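Local structure of Abbfa_003403 (Acinetobacter baumannii, 4ZXH) at residues 1055-1069 and 1083-1096. The protein is a four-domain nonribosomal peptide synthetase, with condensation, adenylation, peptidyl carrier and thioesterase domains, that probably assembles and releases a peptide product. Numbering follows the deposited sequence.
Sequences VIELRRGTYEQPLWL and LSRHLNPNRTLRAI
The carbonyl oxygen of Asn1090 is gripped by two successive amides, Thr1062 N at 2.9 Å and Tyr1063 N at 3.0 Å, the first from above the carbonyl plane. Beside this grip Thr1062 OG1 donates to Asn1090 OD1, while Asn1088 OD1, in an Asx turn, takes both the backbone N-H and the side-chain ND2 of Asn1090 and so fixes that side chain. Thr1092 OG1 accepts from Gly1061 N (2.9 Å), and the Arg1059 chain, turning at its second torsion (chi2 58°), presents its guanidinium edge through NE to Pro1089 O at 2.9 Å.

From these loops strand 1093-1096 runs between two neighbours, antiparallel to 1055-1057 and parallel to 1067-1069. A classic beta bulge sets Leu1058 and Arg1059 against Leu1093. On one face Arg1094 stretches across Trp1068, its CB 4.1 Å from the six-membered ring centroid in a CH-pi contact, and its NE reaches Glu1057 OE1 at 2.7 Å; OE1 lies in the guanidinium plane, whereas NE meets it from 46° above the carboxylate plane. Helix 1111-1125 covers this face. On the other, Leu1067 CB meets Leu1093 CD2 at 3.8 Å, and Ala1095 sits between Ile1056 and Leu1069.

The parallel pair belongs to a beta-alpha-beta unit of the alpha/beta-hydrolase thioesterase domain. Backbone bonds and apolar contacts thus join edge strand 1055-1057 to 1093-1096; the Glu1057-Arg1094 salt bridge adds a charged tie, and Trp1068 probably limits where the guanidinium can sit.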
ATOM      1  N   VAL A1055     -18.338 -28.136  20.280  1.00 30.29           N
ATOM      2  CA  VAL A1055     -18.420 -27.281  21.465  1.00 35.05           C
ATOM      3  C   VAL A1055     -17.737 -25.938  21.227  1.00 37.05           C
ATOM      4  O   VAL A1055     -16.567 -25.873  20.823  1.00 33.66           O
ATOM      5  CB  VAL A1055     -17.768 -27.930  22.705  1.00 40.29           C
ATOM      6  CG1 VAL A1055     -17.897 -26.997  23.891  1.00 33.08           C
ATOM      7  CG2 VAL A1055     -18.389 -29.285  23.018  1.00 29.10           C
ATOM      8  N   ILE A1056     -18.486 -24.869  21.475  1.00 29.70           N
ATOM      9  CA  ILE A1056     -17.970 -23.503  21.398  1.00 29.61           C
ATOM     10  C   ILE A1056     -18.020 -22.921  22.803  1.00 33.20           C
ATOM     11  O   ILE A1056     -19.065 -22.966  23.460  1.00 39.14           O
ATOM     12  CB  ILE A1056     -18.787 -22.639  20.374  1.00 31.53           C
ATOM     13  CG1 ILE A1056     -18.337 -21.186  20.356  1.00 34.36           C
ATOM     14  CG2 ILE A1056     -20.238 -22.686  20.678  1.00 36.22           C
ATOM     15  CD1 ILE A1056     -16.853 -21.027  20.233  1.00 50.09           C
ATOM     16  N   GLU A1057     -16.893 -22.424  23.304  1.00 34.73           N
ATOM     17  CA  GLU A1057     -16.919 -21.827  24.637  1.00 35.20           C
ATOM     18  C   GLU A1057     -17.186 -20.326  24.526  1.00 36.17           C
ATOM     19  O   GLU A1057     -16.311 -19.575  24.117  1.00 34.17           O
ATOM     20  CB  GLU A1057     -15.620 -22.105  25.395  1.00 24.72           C
ATOM     21  CG  GLU A1057     -15.629 -21.618  26.853  1.00 33.77           C
ATOM     22  CD  GLU A1057     -14.583 -22.311  27.744  1.00 50.68           C
ATOM     23  OE1 GLU A1057     -14.502 -23.562  27.750  1.00 55.80           O
ATOM     24  OE2 GLU A1057     -13.808 -21.594  28.412  1.00 55.07           O
ATOM     25  N   LEU A1058     -18.408 -19.910  24.872  1.00 32.18           N
ATOM     26  CA  LEU A1058     -18.823 -18.507  24.779  1.00 33.52           C
ATOM     27  C   LEU A1058     -18.239 -17.650  25.906  1.00 36.78           C
ATOM     28  O   LEU A1058     -18.085 -16.451  25.762  1.00 29.80           O
ATOM     29  CB  LEU A1058     -20.344 -18.407  24.798  1.00 19.09           C
ATOM     30  CG  LEU A1058     -21.003 -19.046  23.575  1.00 20.98           C
ATOM     31  CD1 LEU A1058     -22.519 -19.047  23.661  1.00 20.38           C
ATOM     32  CD2 LEU A1058     -20.570 -18.314  22.348  1.00 26.76           C
ATOM     33  N   ARG A1059     -17.934 -18.266  27.041  1.00 46.31           N
ATOM     34  CA  ARG A1059     -17.355 -17.528  28.153  1.00 33.89           C
ATOM     35  C   ARG A1059     -16.573 -18.455  29.084  1.00 32.36           C
ATOM     36  O   ARG A1059     -17.101 -19.459  29.522  1.00 39.69           O
ATOM     37  CB  ARG A1059     -18.440 -16.764  28.914  1.00 32.76           C
ATOM     38  CG  ARG A1059     -17.942 -16.010  30.131  1.00 37.41           C
ATOM     39  CD  ARG A1059     -16.868 -15.002  29.766  1.00 52.61           C
ATOM     40  NE  ARG A1059     -16.291 -14.375  30.958  1.00 65.79           N
ATOM     41  CZ  ARG A1059     -15.246 -13.549  30.950  1.00 62.36           C
ATOM     42  NH1 ARG A1059     -14.651 -13.227  29.806  1.00 63.74           N
ATOM     43  NH2 ARG A1059     -14.803 -13.040  32.089  1.00 59.80           N
ATOM     44  N   ARG A1060     -15.307 -18.127  29.359  1.00 36.26           N
ATOM     45  CA  ARG A1060     -14.565 -18.791  30.434  1.00 35.19           C
ATOM     46  C   ARG A1060     -14.736 -17.982  31.707  1.00 38.48           C
ATOM     47  O   ARG A1060     -14.274 -16.839  31.803  1.00 35.34           O
ATOM     48  CB  ARG A1060     -13.077 -18.936  30.099  1.00 46.85           C
ATOM     49  CG  ARG A1060     -12.230 -19.581  31.206  1.00 62.04           C
ATOM     50  CD  ARG A1060     -10.821 -19.914  30.693  1.00 81.01           C
ATOM     51  NE  ARG A1060     -10.860 -20.754  29.491  1.00 95.57           N
ATOM     52  CZ  ARG A1060     -10.787 -22.089  29.483  1.00103.92           C
ATOM     53  NH1 ARG A1060     -10.646 -22.768  30.618  1.00106.61           N
ATOM     54  NH2 ARG A1060     -10.841 -22.749  28.330  1.00102.97           N
ATOM     55  N   GLY A1061     -15.422 -18.569  32.681  1.00 43.87           N
ATOM     56  CA  GLY A1061     -15.663 -17.907  33.950  1.00 32.41           C
ATOM     57  C   GLY A1061     -14.752 -18.455  35.022  1.00 39.55           C
ATOM     58  O   GLY A1061     -13.798 -19.176  34.723  1.00 44.39           O
ATOM     59  N   THR A1062     -15.050 -18.120  36.274  1.00 45.17           N
ATOM     60  CA  THR A1062     -14.192 -18.483  37.404  1.00 48.07           C
ATOM     61  C   THR A1062     -14.927 -19.403  38.357  1.00 47.54           C
ATOM     62  O   THR A1062     -14.359 -19.867  39.338  1.00 52.38           O
ATOM     63  CB  THR A1062     -13.719 -17.241  38.196  1.00 49.29           C
ATOM     64  OG1 THR A1062     -14.860 -16.448  38.559  1.00 58.12           O
ATOM     65  CG2 THR A1062     -12.759 -16.386  37.373  1.00 43.00           C
ATOM     66  N   TYR A1063     -16.203 -19.643  38.086  1.00 40.18           N
ATOM     67  CA  TYR A1063     -16.980 -20.560  38.906  1.00 45.11           C
ATOM     68  C   TYR A1063     -16.809 -22.015  38.406  1.00 51.03           C
ATOM     69  O   TYR A1063     -16.613 -22.261  37.209  1.00 49.14           O
ATOM     70  CB  TYR A1063     -18.452 -20.126  38.914  1.00 45.72           C
ATOM     71  CG  TYR A1063     -19.350 -20.936  39.822  1.00 51.44           C
ATOM     72  CD1 TYR A1063     -19.110 -20.997  41.193  1.00 55.53           C
ATOM     73  CD2 TYR A1063     -20.447 -21.630  39.313  1.00 46.98           C
ATOM     74  CE1 TYR A1063     -19.930 -21.742  42.033  1.00 61.55           C
ATOM     75  CE2 TYR A1063     -21.273 -22.378  40.146  1.00 54.08           C
ATOM     76  CZ  TYR A1063     -21.010 -22.431  41.508  1.00 61.32           C
ATOM     77  OH  TYR A1063     -21.816 -23.174  42.350  1.00 60.08           O
ATOM     78  N   GLU A1064     -16.863 -22.969  39.335  1.00 55.88           N
ATOM     79  CA  GLU A1064     -16.669 -24.380  39.021  1.00 54.32           C
ATOM     80  C   GLU A1064     -17.626 -24.878  37.922  1.00 58.29           C
ATOM     81  O   GLU A1064     -17.204 -25.509  36.948  1.00 56.21           O
ATOM     82  CB  GLU A1064     -16.828 -25.226  40.292  1.00 44.44           C
ATOM     83  N   GLN A1065     -18.911 -24.566  38.065  1.00 53.17           N
ATOM     84  CA  GLN A1065     -19.938 -25.156  37.210  1.00 38.78           C
ATOM     85  C   GLN A1065     -20.313 -24.301  36.003  1.00 33.70           C
ATOM     86  O   GLN A1065     -20.773 -23.174  36.141  1.00 41.10           O
ATOM     87  CB  GLN A1065     -21.187 -25.440  38.035  1.00 39.06           C
ATOM     88  CG  GLN A1065     -22.286 -26.156  37.283  1.00 41.63           C
ATOM     89  CD  GLN A1065     -23.505 -26.327  38.143  1.00 50.41           C
ATOM     90  OE1 GLN A1065     -24.050 -25.348  38.668  1.00 45.01           O
ATOM     91  NE2 GLN A1065     -23.917 -27.575  38.340  1.00 37.69           N
ATOM     92  N   PRO A1066     -20.125 -24.859  34.809  1.00 34.15           N
ATOM     93  CA  PRO A1066     -20.513 -24.244  33.540  1.00 35.37           C
ATOM     94  C   PRO A1066     -22.003 -24.384  33.310  1.00 31.35           C
ATOM     95  O   PRO A1066     -22.643 -25.225  33.931  1.00 35.33           O
ATOM     96  CB  PRO A1066     -19.752 -25.063  32.482  1.00 29.86           C
ATOM     97  CG  PRO A1066     -19.062 -26.171  33.222  1.00 40.18           C
ATOM     98  CD  PRO A1066     -19.615 -26.223  34.620  1.00 37.83           C
ATOM     99  N   LEU A1067     -22.536 -23.580  32.405  1.00 32.22           N
ATOM    100  CA  LEU A1067     -23.878 -23.781  31.891  1.00 32.63           C
ATOM    101  C   LEU A1067     -23.741 -24.313  30.475  1.00 33.04           C
ATOM    102  O   LEU A1067     -23.054 -23.706  29.660  1.00 37.52           O
ATOM    103  CB  LEU A1067     -24.675 -22.473  31.913  1.00 29.56           C
ATOM    104  CG  LEU A1067     -25.978 -22.446  31.125  1.00 23.22           C
ATOM    105  CD1 LEU A1067     -26.873 -23.567  31.611  1.00 26.76           C
ATOM    106  CD2 LEU A1067     -26.663 -21.101  31.272  1.00 22.62           C
ATOM    107  N   TRP A1068     -24.366 -25.453  30.192  1.00 28.99           N
ATOM    108  CA  TRP A1068     -24.350 -26.038  28.851  1.00 24.86           C
ATOM    109  C   TRP A1068     -25.610 -25.670  28.094  1.00 27.89           C
ATOM    110  O   TRP A1068     -26.727 -25.817  28.611  1.00 29.95           O
ATOM    111  CB  TRP A1068     -24.240 -27.556  28.911  1.00 29.03           C
ATOM    112  CG  TRP A1068     -22.966 -28.046  29.475  1.00 34.16           C
ATOM    113  CD1 TRP A1068     -22.705 -28.330  30.777  1.00 33.22           C
ATOM    114  CD2 TRP A1068     -21.759 -28.322  28.750  1.00 34.74           C
ATOM    115  NE1 TRP A1068     -21.405 -28.766  30.915  1.00 43.08           N
ATOM    116  CE2 TRP A1068     -20.806 -28.768  29.682  1.00 37.66           C
ATOM    117  CE3 TRP A1068     -21.394 -28.234  27.406  1.00 32.32           C
ATOM    118  CZ2 TRP A1068     -19.513 -29.125  29.312  1.00 36.46           C
ATOM    119  CZ3 TRP A1068     -20.108 -28.587  27.041  1.00 32.51           C
ATOM    120  CH2 TRP A1068     -19.185 -29.031  27.987  1.00 34.63           C
ATOM    121  N   LEU A1069     -25.425 -25.209  26.861  1.00 31.43           N
ATOM    122  CA  LEU A1069     -26.538 -24.845  25.999  1.00 25.56           C
ATOM    123  C   LEU A1069     -26.552 -25.688  24.732  1.00 22.99           C
ATOM    124  O   LEU A1069     -25.515 -25.964  24.147  1.00 24.22           O
ATOM    125  CB  LEU A1069     -26.479 -23.359  25.656  1.00 22.54           C
ATOM    126  CG  LEU A1069     -26.547 -22.441  26.892  1.00 27.59           C
ATOM    127  CD1 LEU A1069     -26.173 -21.024  26.558  1.00 19.04           C
ATOM    128  CD2 LEU A1069     -27.920 -22.480  27.569  1.00 30.93           C
ATOM    129  N   LEU A1083     -27.393 -13.577  24.318  1.00 28.16           N
ATOM    130  CA  LEU A1083     -27.674 -13.982  25.699  1.00 16.79           C
ATOM    131  C   LEU A1083     -26.412 -14.007  26.561  1.00 23.89           C
ATOM    132  O   LEU A1083     -26.427 -13.557  27.712  1.00 24.78           O
ATOM    133  CB  LEU A1083     -28.333 -15.355  25.742  1.00 16.52           C
ATOM    134  CG  LEU A1083     -28.494 -15.986  27.129  1.00 23.93           C
ATOM    135  CD1 LEU A1083     -29.595 -15.312  27.953  1.00 18.15           C
ATOM    136  CD2 LEU A1083     -28.724 -17.483  27.004  1.00 17.36           C
ATOM    137  N   SER A1084     -25.321 -14.518  25.994  1.00 19.56           N
ATOM    138  CA  SER A1084     -24.073 -14.663  26.724  1.00 24.46           C
ATOM    139  C   SER A1084     -23.500 -13.292  27.124  1.00 30.51           C
ATOM    140  O   SER A1084     -22.794 -13.184  28.129  1.00 30.13           O
ATOM    141  CB  SER A1084     -23.060 -15.438  25.890  1.00 25.68           C
ATOM    142  OG  SER A1084     -22.265 -14.554  25.110  1.00 45.97           O
ATOM    143  N   ARG A1085     -23.814 -12.250  26.353  1.00 24.61           N
ATOM    144  CA  ARG A1085     -23.246 -10.929  26.612  1.00 24.04           C
ATOM    145  C   ARG A1085     -23.824 -10.322  27.885  1.00 28.28           C
ATOM    146  O   ARG A1085     -23.237  -9.428  28.460  1.00 36.10           O
ATOM    147  CB  ARG A1085     -23.467  -9.994  25.413  1.00 18.97           C
ATOM    148  CG  ARG A1085     -22.844 -10.533  24.114  1.00 18.17           C
ATOM    149  CD  ARG A1085     -22.919  -9.591  22.940  1.00 17.95           C
ATOM    150  NE  ARG A1085     -22.252 -10.176  21.768  1.00 27.88           N
ATOM    151  CZ  ARG A1085     -22.872 -10.644  20.676  1.00 28.55           C
ATOM    152  NH1 ARG A1085     -24.192 -10.607  20.574  1.00 21.19           N
ATOM    153  NH2 ARG A1085     -22.171 -11.159  19.677  1.00 39.19           N
ATOM    154  N   HIS A1086     -24.951 -10.840  28.356  1.00 27.75           N
ATOM    155  CA  HIS A1086     -25.586 -10.267  29.537  1.00 23.55           C
ATOM    156  C   HIS A1086     -25.611 -11.195  30.729  1.00 27.81           C
ATOM    157  O   HIS A1086     -26.086 -10.808  31.795  1.00 26.93           O
ATOM    158  CB  HIS A1086     -27.013  -9.838  29.202  1.00 31.33           C
ATOM    159  CG  HIS A1086     -27.099  -9.014  27.962  1.00 33.13           C
ATOM    160  ND1 HIS A1086     -26.725  -7.688  27.926  1.00 33.28           N
ATOM    161  CD2 HIS A1086     -27.466  -9.339  26.701  1.00 29.25           C
ATOM    162  CE1 HIS A1086     -26.872  -7.227  26.697  1.00 30.73           C
ATOM    163  NE2 HIS A1086     -27.322  -8.208  25.936  1.00 30.19           N
ATOM    164  N   LEU A1087     -25.127 -12.425  30.553  1.00 31.90           N
ATOM    165  CA  LEU A1087     -24.977 -13.315  31.693  1.00 26.56           C
ATOM    166  C   LEU A1087     -23.780 -12.874  32.538  1.00 28.48           C
ATOM    167  O   LEU A1087     -22.830 -12.250  32.049  1.00 35.55           O
ATOM    168  CB  LEU A1087     -24.838 -14.771  31.252  1.00 22.35           C
ATOM    169  CG  LEU A1087     -26.173 -15.474  30.935  1.00 30.17           C
ATOM    170  CD1 LEU A1087     -25.986 -16.877  30.351  1.00 23.20           C
ATOM    171  CD2 LEU A1087     -27.090 -15.542  32.138  1.00 22.69           C
ATOM    172  N   ASN A1088     -23.876 -13.153  33.829  1.00 31.91           N
ATOM    173  CA  ASN A1088     -22.797 -12.913  34.776  1.00 33.23           C
ATOM    174  C   ASN A1088     -21.503 -13.514  34.241  1.00 34.14           C
ATOM    175  O   ASN A1088     -21.397 -14.717  34.066  1.00 39.19           O
ATOM    176  CB  ASN A1088     -23.185 -13.507  36.133  1.00 37.38           C
ATOM    177  CG  ASN A1088     -22.110 -13.371  37.182  1.00 38.06           C
ATOM    178  OD1 ASN A1088     -20.979 -12.979  36.899  1.00 47.38           O
ATOM    179  ND2 ASN A1088     -22.460 -13.722  38.416  1.00 34.54           N
ATOM    180  N   PRO A1089     -20.513 -12.663  33.957  1.00 36.13           N
ATOM    181  CA  PRO A1089     -19.259 -13.106  33.325  1.00 37.18           C
ATOM    182  C   PRO A1089     -18.426 -14.122  34.140  1.00 39.67           C
ATOM    183  O   PRO A1089     -17.451 -14.649  33.605  1.00 38.51           O
ATOM    184  CB  PRO A1089     -18.482 -11.796  33.148  1.00 33.16           C
ATOM    185  CG  PRO A1089     -19.110 -10.830  34.132  1.00 32.11           C
ATOM    186  CD  PRO A1089     -20.551 -11.205  34.160  1.00 33.43           C
ATOM    187  N   ASN A1090     -18.783 -14.381  35.396  1.00 37.48           N
ATOM    188  CA  ASN A1090     -18.061 -15.369  36.190  1.00 39.72           C
ATOM    189  C   ASN A1090     -18.521 -16.809  35.943  1.00 37.83           C
ATOM    190  O   ASN A1090     -17.949 -17.749  36.485  1.00 38.45           O
ATOM    191  CB  ASN A1090     -18.179 -15.046  37.672  1.00 45.64           C
ATOM    192  CG  ASN A1090     -17.378 -13.834  38.053  1.00 60.42           C
ATOM    193  OD1 ASN A1090     -16.146 -13.886  38.114  1.00 67.17           O
ATOM    194  ND2 ASN A1090     -18.064 -12.724  38.301  1.00 63.73           N
ATOM    195  N   ARG A1091     -19.551 -16.974  35.127  1.00 35.28           N
ATOM    196  CA  ARG A1091     -20.026 -18.297  34.770  1.00 38.82           C
ATOM    197  C   ARG A1091     -19.523 -18.672  33.383  1.00 38.52           C
ATOM    198  O   ARG A1091     -19.779 -17.963  32.404  1.00 41.66           O
ATOM    199  CB  ARG A1091     -21.562 -18.372  34.807  1.00 35.70           C
ATOM    200  CG  ARG A1091     -22.115 -19.807  34.858  1.00 30.73           C
ATOM    201  CD  ARG A1091     -23.580 -19.846  34.507  1.00 30.89           C
ATOM    202  NE  ARG A1091     -24.363 -18.916  35.317  1.00 27.95           N
ATOM    203  CZ  ARG A1091     -24.978 -19.263  36.438  1.00 31.18           C
ATOM    204  NH1 ARG A1091     -24.896 -20.520  36.883  1.00 33.93           N
ATOM    205  NH2 ARG A1091     -25.675 -18.362  37.111  1.00 30.67           N
ATOM    206  N   THR A1092     -18.788 -19.777  33.321  1.00 34.50           N
ATOM    207  CA  THR A1092     -18.456 -20.431  32.065  1.00 31.25           C
ATOM    208  C   THR A1092     -19.740 -20.848  31.333  1.00 32.29           C
ATOM    209  O   THR A1092     -20.650 -21.426  31.937  1.00 29.34           O
ATOM    210  CB  THR A1092     -17.556 -21.664  32.309  1.00 33.74           C
ATOM    211  OG1 THR A1092     -16.370 -21.259  33.012  1.00 32.03           O
ATOM    212  CG2 THR A1092     -17.189 -22.363  31.000  1.00 28.51           C
ATOM    213  N   LEU A1093     -19.815 -20.506  30.045  1.00 33.15           N
ATOM    214  CA  LEU A1093     -20.913 -20.905  29.162  1.00 25.82           C
ATOM    215  C   LEU A1093     -20.360 -21.675  27.970  1.00 29.82           C
ATOM    216  O   LEU A1093     -19.421 -21.215  27.296  1.00 30.62           O
ATOM    217  CB  LEU A1093     -21.681 -19.707  28.633  1.00 28.91           C
ATOM    218  CG  LEU A1093     -22.121 -18.674  29.632  1.00 40.10           C
ATOM    219  CD1 LEU A1093     -22.723 -17.509  28.852  1.00 39.77           C
ATOM    220  CD2 LEU A1093     -23.116 -19.329  30.570  1.00 45.65           C
ATOM    221  N   ARG A1094     -20.962 -22.828  27.702  1.00 24.08           N
ATOM    222  CA  ARG A1094     -20.585 -23.644  26.564  1.00 22.31           C
ATOM    223  C   ARG A1094     -21.839 -24.025  25.819  1.00 23.56           C
ATOM    224  O   ARG A1094     -22.875 -24.276  26.423  1.00 31.97           O
ATOM    225  CB  ARG A1094     -19.824 -24.882  27.015  1.00 25.05           C
ATOM    226  CG  ARG A1094     -18.666 -24.555  27.920  1.00 31.88           C
ATOM    227  CD  ARG A1094     -17.674 -25.695  27.990  1.00 35.22           C
ATOM    228  NE  ARG A1094     -16.428 -25.275  28.612  1.00 34.11           N
ATOM    229  CZ  ARG A1094     -16.002 -25.734  29.774  1.00 42.02           C
ATOM    230  NH1 ARG A1094     -16.727 -26.636  30.421  1.00 46.39           N
ATOM    231  NH2 ARG A1094     -14.851 -25.305  30.277  1.00 47.26           N
ATOM    232  N   ALA A1095     -21.751 -24.040  24.501  1.00 23.48           N
ATOM    233  CA  ALA A1095     -22.904 -24.308  23.659  1.00 31.15           C
ATOM    234  C   ALA A1095     -22.498 -25.365  22.665  1.00 33.67           C
ATOM    235  O   ALA A1095     -21.320 -25.460  22.306  1.00 34.39           O
ATOM    236  CB  ALA A1095     -23.387 -23.036  22.937  1.00 17.92           C
ATOM    237  N   ILE A1096     -23.463 -26.162  22.220  1.00 25.32           N
ATOM    238  CA  ILE A1096     -23.146 -27.259  21.328  1.00 20.79           C
ATOM    239  C   ILE A1096     -23.919 -27.179  20.023  1.00 26.11           C
ATOM    240  O   ILE A1096     -25.150 -27.212  20.009  1.00 29.98           O
ATOM    241  CB  ILE A1096     -23.416 -28.589  22.009  1.00 22.71           C
ATOM    242  CG1 ILE A1096     -22.486 -28.730  23.218  1.00 28.27           C
ATOM    243  CG2 ILE A1096     -23.245 -29.730  21.023  1.00 25.71           C
ATOM    244  CD1 ILE A1096     -22.468 -30.104  23.843  1.00 33.98           C
TER